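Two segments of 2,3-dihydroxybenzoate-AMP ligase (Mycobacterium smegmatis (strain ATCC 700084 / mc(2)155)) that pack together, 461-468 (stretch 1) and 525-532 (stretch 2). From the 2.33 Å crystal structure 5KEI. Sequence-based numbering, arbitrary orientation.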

# COMPACT_ATOMS: atom_id res chain seq x y z
N VAL A 461 26.96 -16.13 -1.14
CA VAL A 461 27.54 -16.92 -0.06
C VAL A 461 28.97 -16.43 0.22
O VAL A 461 29.93 -16.86 -0.41
CB VAL A 461 27.51 -18.44 -0.40
CG1 VAL A 461 28.08 -19.26 0.75
CG2 VAL A 461 26.09 -18.88 -0.65
N ARG A 462 29.07 -15.49 1.15
CA ARG A 462 30.34 -14.84 1.46
C ARG A 462 30.87 -15.28 2.82
O ARG A 462 30.43 -14.79 3.85
CB ARG A 462 30.18 -13.32 1.46
CG ARG A 462 31.47 -12.62 1.82
CD ARG A 462 31.34 -11.16 2.19
NE ARG A 462 32.68 -10.57 2.16
CZ ARG A 462 33.52 -10.54 3.19
NH1 ARG A 462 33.18 -11.04 4.37
NH2 ARG A 462 34.72 -10.00 3.04
N GLY A 463 31.84 -16.19 2.80
CA GLY A 463 32.30 -16.81 4.03
C GLY A 463 31.17 -17.60 4.65
O GLY A 463 30.45 -18.33 3.96
N GLY A 464 30.99 -17.46 5.96
CA GLY A 464 29.95 -18.19 6.66
C GLY A 464 28.63 -17.44 6.68
O GLY A 464 27.69 -17.83 7.38
N GLU A 465 28.56 -16.35 5.92
CA GLU A 465 27.34 -15.56 5.84
C GLU A 465 26.62 -15.80 4.53
O GLU A 465 27.25 -15.92 3.48
CB GLU A 465 27.63 -14.07 5.98
CG GLU A 465 28.19 -13.70 7.35
CD GLU A 465 27.27 -14.10 8.49
OE1 GLU A 465 26.03 -13.98 8.33
OE2 GLU A 465 27.80 -14.50 9.55
N ASN A 466 25.30 -15.90 4.63
CA ASN A 466 24.43 -15.93 3.48
C ASN A 466 23.86 -14.53 3.32
O ASN A 466 22.88 -14.16 3.97
CB ASN A 466 23.33 -16.98 3.66
CG ASN A 466 23.89 -18.39 3.78
OD1 ASN A 466 24.17 -19.04 2.77
ND2 ASN A 466 24.10 -18.84 5.02
N VAL A 467 24.51 -13.73 2.48
CA VAL A 467 24.17 -12.32 2.36
C VAL A 467 23.11 -12.11 1.29
O VAL A 467 23.20 -12.67 0.20
CB VAL A 467 25.42 -11.47 2.03
CG1 VAL A 467 25.05 -10.00 1.91
CG2 VAL A 467 26.49 -11.69 3.09
N SER A 468 22.10 -11.30 1.60
CA SER A 468 21.11 -10.93 0.59
C SER A 468 21.63 -9.77 -0.25
O SER A 468 21.92 -8.70 0.27
CB SER A 468 19.78 -10.55 1.24
OG SER A 468 18.86 -10.10 0.26
N ALA A 525 26.55 -5.18 9.23
CA ALA A 525 27.81 -5.66 9.78
C ALA A 525 28.85 -5.84 8.68
O ALA A 525 28.52 -5.83 7.49
CB ALA A 525 27.61 -6.96 10.54
N ALA A 526 30.11 -5.99 9.07
CA ALA A 526 31.21 -6.01 8.11
C ALA A 526 31.20 -7.29 7.27
O ALA A 526 31.91 -7.37 6.26
CB ALA A 526 32.55 -5.87 8.83
N HIS A 527 30.40 -8.27 7.68
CA HIS A 527 30.33 -9.54 6.97
C HIS A 527 29.33 -9.51 5.82
O HIS A 527 29.13 -10.52 5.14
CB HIS A 527 29.96 -10.67 7.94
CG HIS A 527 28.61 -10.52 8.58
ND1 HIS A 527 27.43 -10.60 7.87
CD2 HIS A 527 28.25 -10.31 9.87
CE1 HIS A 527 26.41 -10.44 8.69
NE2 HIS A 527 26.88 -10.27 9.91
N SER A 528 28.70 -8.36 5.63
CA SER A 528 27.76 -8.16 4.53
C SER A 528 28.08 -6.89 3.74
O SER A 528 27.24 -6.38 3.01
CB SER A 528 26.32 -8.10 5.04
OG SER A 528 25.87 -9.37 5.47
N ARG A 529 29.29 -6.37 3.90
CA ARG A 529 29.67 -5.18 3.16
C ARG A 529 30.44 -5.59 1.92
O ARG A 529 31.08 -6.64 1.92
CB ARG A 529 30.47 -4.24 4.04
CG ARG A 529 29.72 -3.80 5.28
CD ARG A 529 30.53 -2.79 6.07
NE ARG A 529 30.02 -2.65 7.42
CZ ARG A 529 30.77 -2.29 8.46
NH1 ARG A 529 32.06 -2.05 8.29
NH2 ARG A 529 30.22 -2.19 9.66
N PRO A 530 30.34 -4.80 0.84
CA PRO A 530 30.98 -5.21 -0.42
C PRO A 530 32.50 -5.24 -0.29
O PRO A 530 33.05 -4.35 0.36
CB PRO A 530 30.54 -4.13 -1.43
CG PRO A 530 29.54 -3.30 -0.74
CD PRO A 530 29.76 -3.46 0.74
N ASP A 531 33.15 -6.22 -0.89
CA ASP A 531 34.61 -6.30 -0.88
C ASP A 531 35.22 -5.36 -1.93
O ASP A 531 36.37 -4.93 -1.80
CB ASP A 531 35.07 -7.74 -1.14
CG ASP A 531 34.44 -8.75 -0.19
OD1 ASP A 531 34.87 -8.83 0.98
OD2 ASP A 531 33.51 -9.47 -0.64
N ALA A 532 34.45 -5.05 -2.97
CA ALA A 532 34.96 -4.21 -4.05
C ALA A 532 33.86 -3.32 -4.62
O ALA A 532 32.69 -3.66 -4.58
CB ALA A 532 35.56 -5.06 -5.15

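A tight hairpin of stretch 1 lies against the irregular chain of stretch 2, burying 347 Å² in total. The type II' turn from Arg-462 to Glu-465 joins the two strands and is closed by a reciprocal pair of backbone hydrogen bonds, Arg-462 N to Glu-465 O (3.0 Å) and Glu-465 N to Arg-462 O (3.2 Å). Gly-463, with its positive phi of 63°, takes a conformation that favours glycine. Stretch 2 has its own backbone link, Ser-528 N to Ala-525 O (3.1 Å). No backbone-to-backbone hydrogen bond crosses the interface; side chains join the two segments.

The polar anchor is the salt bridge between Arg-462 and Asp-531. With chi1 to chi3 all t, the arginine reaches out extended and presents the edge of its guanidinium to the carboxylate. Arg-462 NH2 donates to Asp-531 OD1 at 2.4 Å, a very short contact, while Arg-462 NE donates almost linearly (173°) to Asp-531 OD2 at 3.1 Å. A second, weak bond runs from Arg-462 NE to Asp-531 OD1 (3.0 Å, 127°). Both carboxylate oxygens are thus engaged, and OD2 also accepts a hydrogen bond elsewhere in the structure. Along the same side chain, Arg-462 CD packs 3.7 Å from His-527 O.

Nearer the second strand, Glu-465 CD lies over one face of the His-527 ring, and Glu-465 CG comes within 3.2 Å of His-527 ND1. This is packing, without a hydrogen bond between the two side chains. Instead, His-527 ND1 donates weakly to Ser-528 OG within its own stretch (3.1 Å, 121°). Val-467, buried and pointing toward stretch 2, sets its CG2 methyl 3.4 Å from Ser-528 OG and 3.5 Å from His-527 O, contacts that supply no hydrogen-bond partner. Asn-466, between Glu-465 and Val-467, points away, as expected from strand alternation.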